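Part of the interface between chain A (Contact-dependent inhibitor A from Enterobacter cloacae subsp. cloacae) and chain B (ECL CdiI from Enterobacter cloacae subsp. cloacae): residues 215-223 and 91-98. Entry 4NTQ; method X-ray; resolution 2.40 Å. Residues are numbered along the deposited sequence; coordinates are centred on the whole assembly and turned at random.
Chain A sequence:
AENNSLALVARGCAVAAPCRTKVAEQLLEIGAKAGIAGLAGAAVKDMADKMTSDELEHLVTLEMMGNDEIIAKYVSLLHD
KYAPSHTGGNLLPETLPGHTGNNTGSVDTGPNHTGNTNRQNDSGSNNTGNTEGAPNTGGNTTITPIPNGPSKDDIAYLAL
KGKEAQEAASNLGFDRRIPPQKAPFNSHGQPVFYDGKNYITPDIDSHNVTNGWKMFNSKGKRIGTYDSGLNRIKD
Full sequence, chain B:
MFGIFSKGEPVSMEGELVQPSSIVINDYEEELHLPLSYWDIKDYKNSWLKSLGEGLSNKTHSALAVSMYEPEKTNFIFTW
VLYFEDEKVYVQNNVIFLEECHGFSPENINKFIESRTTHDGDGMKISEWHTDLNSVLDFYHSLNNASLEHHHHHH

Chain A (215-223) MFNSKGKRI
Chain B 91-98: VQNNVIFL

How are the two backbones laid out? Chain A forms a hairpin: the strand ending at Phe A216 (phi/psi -125/143) passes through a type I turn from Asn A217 to Gly A220 and resumes as a strand at Arg A222 (-69/127). Ser A218 (-60/-20) and Lys A219 (-103/9) fill the turn's middle positions, and Gly A220 N closes it on Asn A217 O at 2.6 Å. The arms are paired by Asn A217 N to Lys A221 O (2.6 Å) and Ile A223 N to Met A215 O (2.9 Å); Met A215 is a selenomethionine. Asn A217, chi1 p, also braces the turn, its OD1 accepting from Lys A221 N at 2.8 Å and Lys A219 N at 3.1 Å. Chain B is extended from Val B91 to Phe B97.

How does the hairpin join the chain B strand? A single bridge pairs Lys A221 with Asn B94, their CA atoms 4.7 Å apart, the two segments running antiparallel; the CA atoms of Gly A220 and Val B95 lie 4.5 Å apart. Val B95 N donates to Gly A220 O at 2.7 Å and a favourable 162°, whereas the bond from Arg A222 N to Asn B93 O is weak, at 3.3 Å and 134°. Two CA-H...O contacts supplement them: Asn B94 CA to Gly A220 O, 3.2 Å, and Gly A220 CA to Val B95 O, 3.5 Å.

Why does glycine suit position A220? Its phi/psi of 80/12 would jam a CB against the preceding carbonyl, and an ideal CB, pointing toward chain B, would also fall 2.0 Å from Val B95 O. The bare CA instead sits 4.0 Å from CE2 of Phe B97 (chi1 m), whose CA-to-CB bond points toward the hairpin.

Which side chains carry the rest of the contact? Phe A216 (chi1 m, chi2 -99°) points toward chain B and offers a ring face to Val B95 (chi1 t): CG2 lies 3.5 Å from the ring centroid, 14° off the normal, in a CH-pi contact. Near the plane of the same ring, CE1 comes within 3.6 Å of Asn B93 O. Arg A222, extended with chi1 to chi3 all t, also points toward chain B; its NH1 donates to Asn B93 OD1 at 3.0 Å and 154°, near the guanidinium plane. Asn B93 (chi1 t, chi2 -147°) thus receives Arg A222 through both backbone and side chain. Lys A221 (m, m, t, p) points away, yet its CD lies 4.2 Å from Gln B92 OE1.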

HETATM    1  N   MSE A 215      -7.755  -6.629  -3.869  1.00 40.14           N
HETATM    2  CA  MSE A 215      -7.059  -7.894  -4.078  1.00 32.61           C
HETATM    3  C   MSE A 215      -5.668  -7.670  -4.629  1.00 43.65           C
HETATM    4  O   MSE A 215      -5.458  -6.772  -5.435  1.00 44.42           O
HETATM    5  CB  MSE A 215      -7.855  -8.795  -5.015  1.00 40.74           C
HETATM    6  CG  MSE A 215      -7.200 -10.135  -5.318  1.00 36.49           C
HETATM    7 SE   MSE A 215      -8.333 -11.240  -6.463  1.00 54.09          SE
HETATM    8  CE  MSE A 215      -9.991 -11.077  -5.434  1.00 53.35           C
ATOM      9  N   PHE A 216      -4.713  -8.482  -4.187  1.00 35.45           N
ATOM     10  CA  PHE A 216      -3.356  -8.414  -4.707  1.00 36.05           C
ATOM     11  C   PHE A 216      -2.927  -9.781  -5.236  1.00 39.85           C
ATOM     12  O   PHE A 216      -3.274 -10.814  -4.661  1.00 36.87           O
ATOM     13  CB  PHE A 216      -2.388  -7.939  -3.625  1.00 34.69           C
ATOM     14  CG  PHE A 216      -2.734  -6.595  -3.050  1.00 29.82           C
ATOM     15  CD1 PHE A 216      -2.093  -5.452  -3.490  1.00 35.52           C
ATOM     16  CD2 PHE A 216      -3.704  -6.474  -2.072  1.00 32.80           C
ATOM     17  CE1 PHE A 216      -2.410  -4.210  -2.962  1.00 30.23           C
ATOM     18  CE2 PHE A 216      -4.021  -5.237  -1.531  1.00 38.87           C
ATOM     19  CZ  PHE A 216      -3.370  -4.106  -1.977  1.00 36.69           C
ATOM     20  N   ASN A 217      -2.177  -9.802  -6.329  1.00 42.67           N
ATOM     21  CA  ASN A 217      -1.783 -11.096  -6.885  1.00 48.08           C
ATOM     22  C   ASN A 217      -0.634 -11.764  -6.131  1.00 49.62           C
ATOM     23  O   ASN A 217      -0.166 -11.238  -5.117  1.00 46.84           O
ATOM     24  CB  ASN A 217      -1.522 -11.021  -8.394  1.00 40.41           C
ATOM     25  CG  ASN A 217      -0.255 -10.277  -8.744  1.00 42.55           C
ATOM     26  OD1 ASN A 217       0.515  -9.869  -7.876  1.00 46.61           O
ATOM     27  ND2 ASN A 217      -0.027 -10.105 -10.039  1.00 45.08           N
ATOM     28  N   SER A 218      -0.176 -12.907  -6.638  1.00 46.74           N
ATOM     29  CA  SER A 218       0.799 -13.735  -5.937  1.00 44.45           C
ATOM     30  C   SER A 218       2.093 -12.977  -5.678  1.00 45.36           C
ATOM     31  O   SER A 218       2.871 -13.350  -4.807  1.00 53.50           O
ATOM     32  CB  SER A 218       1.088 -15.015  -6.723  1.00 47.88           C
ATOM     33  OG  SER A 218       1.759 -14.716  -7.931  1.00 48.92           O
ATOM     34  N   LYS A 219       2.316 -11.907  -6.432  1.00 44.45           N
ATOM     35  CA  LYS A 219       3.478 -11.046  -6.213  1.00 45.06           C
ATOM     36  C   LYS A 219       3.128  -9.737  -5.487  1.00 41.12           C
ATOM     37  O   LYS A 219       3.958  -8.846  -5.366  1.00 47.02           O
ATOM     38  CB  LYS A 219       4.179 -10.745  -7.539  1.00 44.22           C
ATOM     39  CG  LYS A 219       4.999 -11.905  -8.088  1.00 55.01           C
ATOM     40  CD  LYS A 219       5.087 -11.834  -9.613  1.00 66.82           C
ATOM     41  CE  LYS A 219       6.223 -12.690 -10.166  1.00 73.63           C
ATOM     42  NZ  LYS A 219       6.091 -14.094  -9.708  1.00 81.20           N
ATOM     43  N   GLY A 220       1.906  -9.620  -4.998  1.00 38.05           N
ATOM     44  CA  GLY A 220       1.525  -8.419  -4.275  1.00 40.85           C
ATOM     45  C   GLY A 220       1.164  -7.239  -5.159  1.00 38.60           C
ATOM     46  O   GLY A 220       1.054  -6.108  -4.683  1.00 36.22           O
ATOM     47  N   LYS A 221       1.000  -7.486  -6.454  1.00 37.55           N
ATOM     48  CA  LYS A 221       0.500  -6.446  -7.347  1.00 33.93           C
ATOM     49  C   LYS A 221      -1.010  -6.342  -7.153  1.00 36.54           C
ATOM     50  O   LYS A 221      -1.702  -7.366  -7.101  1.00 43.49           O
ATOM     51  CB  LYS A 221       0.800  -6.795  -8.799  1.00 39.53           C
ATOM     52  CG  LYS A 221       2.254  -7.092  -9.106  1.00 51.12           C
ATOM     53  CD  LYS A 221       3.025  -5.837  -9.488  1.00 49.05           C
ATOM     54  CE  LYS A 221       4.416  -6.195  -9.984  1.00 45.98           C
ATOM     55  NZ  LYS A 221       4.349  -7.134 -11.130  1.00 55.26           N
ATOM     56  N   ARG A 222      -1.523  -5.118  -7.045  1.00 38.92           N
ATOM     57  CA  ARG A 222      -2.967  -4.907  -6.943  1.00 36.44           C
ATOM     58  C   ARG A 222      -3.642  -5.256  -8.254  1.00 42.19           C
ATOM     59  O   ARG A 222      -3.248  -4.764  -9.319  1.00 41.40           O
ATOM     60  CB  ARG A 222      -3.269  -3.460  -6.600  1.00 33.58           C
ATOM     61  CG  ARG A 222      -4.741  -3.140  -6.367  1.00 35.39           C
ATOM     62  CD  ARG A 222      -4.863  -1.784  -5.663  1.00 34.72           C
ATOM     63  NE  ARG A 222      -6.197  -1.196  -5.752  1.00 37.15           N
ATOM     64  CZ  ARG A 222      -6.558  -0.072  -5.130  1.00 39.16           C
ATOM     65  NH1 ARG A 222      -5.681   0.578  -4.365  1.00 29.86           N
ATOM     66  NH2 ARG A 222      -7.794   0.404  -5.272  1.00 28.68           N
ATOM     67  N   ILE A 223      -4.655  -6.111  -8.181  1.00 39.64           N
ATOM     68  CA  ILE A 223      -5.375  -6.513  -9.386  1.00 38.94           C
ATOM     69  C   ILE A 223      -6.864  -6.228  -9.278  1.00 36.31           C
ATOM     70  O   ILE A 223      -7.684  -6.887  -9.929  1.00 36.69           O
ATOM     71  CB  ILE A 223      -5.128  -7.986  -9.775  1.00 37.81           C
ATOM     72  CG1 ILE A 223      -5.403  -8.917  -8.597  1.00 37.44           C
ATOM     73  CG2 ILE A 223      -3.708  -8.168 -10.288  1.00 35.89           C
ATOM     74  CD1 ILE A 223      -5.376 -10.414  -8.981  1.00 43.75           C
TER
ATOM     75  N   VAL B  91       1.403   5.102 -11.424  1.00 25.33           N
ATOM     76  CA  VAL B  91       1.351   4.799 -10.016  1.00 21.03           C
ATOM     77  C   VAL B  91       0.597   3.502  -9.813  1.00 28.80           C
ATOM     78  O   VAL B  91      -0.512   3.308 -10.337  1.00 22.70           O
ATOM     79  CB  VAL B  91       0.627   5.910  -9.208  1.00 33.11           C
ATOM     80  CG1 VAL B  91       0.794   5.663  -7.710  1.00 30.82           C
ATOM     81  CG2 VAL B  91       1.142   7.291  -9.579  1.00 20.40           C
ATOM     82  N   GLN B  92       1.199   2.619  -9.028  1.00 21.54           N
ATOM     83  CA  GLN B  92       0.619   1.321  -8.752  1.00 23.63           C
ATOM     84  C   GLN B  92       0.623   1.154  -7.251  1.00 27.47           C
ATOM     85  O   GLN B  92       1.304   1.898  -6.543  1.00 24.74           O
ATOM     86  CB  GLN B  92       1.431   0.214  -9.429  1.00 22.60           C
ATOM     87  CG  GLN B  92       1.300   0.245 -10.933  1.00 23.74           C
ATOM     88  CD  GLN B  92       1.966  -0.930 -11.629  1.00 29.88           C
ATOM     89  OE1 GLN B  92       2.323  -1.931 -11.008  1.00 36.41           O
ATOM     90  NE2 GLN B  92       2.142  -0.804 -12.937  1.00 33.69           N
ATOM     91  N   ASN B  93      -0.140   0.180  -6.766  1.00 24.48           N
ATOM     92  CA  ASN B  93      -0.305  -0.029  -5.342  1.00 23.61           C
ATOM     93  C   ASN B  93       0.100  -1.459  -5.109  1.00 28.90           C
ATOM     94  O   ASN B  93      -0.605  -2.384  -5.513  1.00 37.09           O
ATOM     95  CB  ASN B  93      -1.778   0.224  -4.960  1.00 25.43           C
ATOM     96  CG  ASN B  93      -2.095  -0.105  -3.498  1.00 29.97           C
ATOM     97  OD1 ASN B  93      -3.210  -0.549  -3.190  1.00 29.14           O
ATOM     98  ND2 ASN B  93      -1.129   0.121  -2.590  1.00 24.10           N
ATOM     99  N   ASN B  94       1.272  -1.646  -4.511  1.00 32.45           N
ATOM    100  CA  ASN B  94       1.868  -2.978  -4.426  1.00 30.13           C
ATOM    101  C   ASN B  94       2.152  -3.327  -3.002  1.00 35.06           C
ATOM    102  O   ASN B  94       2.582  -2.473  -2.224  1.00 46.94           O
ATOM    103  CB  ASN B  94       3.161  -3.064  -5.264  1.00 27.07           C
ATOM    104  CG  ASN B  94       2.912  -2.800  -6.739  1.00 38.77           C
ATOM    105  OD1 ASN B  94       1.781  -2.927  -7.222  1.00 44.77           O
ATOM    106  ND2 ASN B  94       3.962  -2.432  -7.465  1.00 52.10           N
ATOM    107  N   VAL B  95       1.883  -4.577  -2.649  1.00 37.46           N
ATOM    108  CA  VAL B  95       2.252  -5.093  -1.343  1.00 39.57           C
ATOM    109  C   VAL B  95       3.603  -5.768  -1.462  1.00 48.65           C
ATOM    110  O   VAL B  95       3.779  -6.657  -2.301  1.00 59.72           O
ATOM    111  CB  VAL B  95       1.255  -6.135  -0.848  1.00 40.23           C
ATOM    112  CG1 VAL B  95       1.749  -6.763   0.428  1.00 33.00           C
ATOM    113  CG2 VAL B  95      -0.093  -5.508  -0.641  1.00 49.91           C
ATOM    114  N   ILE B  96       4.554  -5.350  -0.634  1.00 43.03           N
ATOM    115  CA  ILE B  96       5.851  -5.998  -0.607  1.00 41.52           C
ATOM    116  C   ILE B  96       5.924  -7.076   0.474  1.00 46.57           C
ATOM    117  O   ILE B  96       5.864  -6.772   1.660  1.00 48.13           O
ATOM    118  CB  ILE B  96       6.961  -5.006  -0.339  1.00 38.82           C
ATOM    119  CG1 ILE B  96       6.893  -3.841  -1.318  1.00 43.92           C
ATOM    120  CG2 ILE B  96       8.284  -5.695  -0.464  1.00 38.91           C
ATOM    121  CD1 ILE B  96       8.169  -3.038  -1.341  1.00 37.36           C
ATOM    122  N   PHE B  97       6.076  -8.330   0.060  1.00 50.72           N
ATOM    123  CA  PHE B  97       6.146  -9.445   1.002  1.00 48.10           C
ATOM    124  C   PHE B  97       7.557  -9.680   1.510  1.00 47.78           C
ATOM    125  O   PHE B  97       8.494  -9.759   0.728  1.00 51.06           O
ATOM    126  CB  PHE B  97       5.600 -10.719   0.366  1.00 49.00           C
ATOM    127  CG  PHE B  97       4.110 -10.747   0.289  1.00 46.59           C
ATOM    128  CD1 PHE B  97       3.356 -10.897   1.437  1.00 43.73           C
ATOM    129  CD2 PHE B  97       3.463 -10.609  -0.922  1.00 40.60           C
ATOM    130  CE1 PHE B  97       1.975 -10.913   1.378  1.00 52.36           C
ATOM    131  CE2 PHE B  97       2.085 -10.621  -0.987  1.00 42.99           C
ATOM    132  CZ  PHE B  97       1.340 -10.772   0.158  1.00 45.47           C
ATOM    133  N   LEU B  98       7.707  -9.785   2.827  1.00 67.67           N
ATOM    134  CA  LEU B  98       9.024  -9.917   3.437  1.00 73.55           C
ATOM    135  C   LEU B  98       9.085 -11.021   4.489  1.00 72.94           C
ATOM    136  O   LEU B  98      10.034 -11.070   5.281  1.00 69.90           O
ATOM    137  CB  LEU B  98       9.424  -8.591   4.084  1.00 73.73           C
ATOM    138  CG  LEU B  98       9.105  -7.335   3.279  1.00 79.12           C
ATOM    139  CD1 LEU B  98       9.247  -6.113   4.162  1.00 80.82           C
ATOM    140  CD2 LEU B  98      10.026  -7.248   2.082  1.00 68.99           C
TER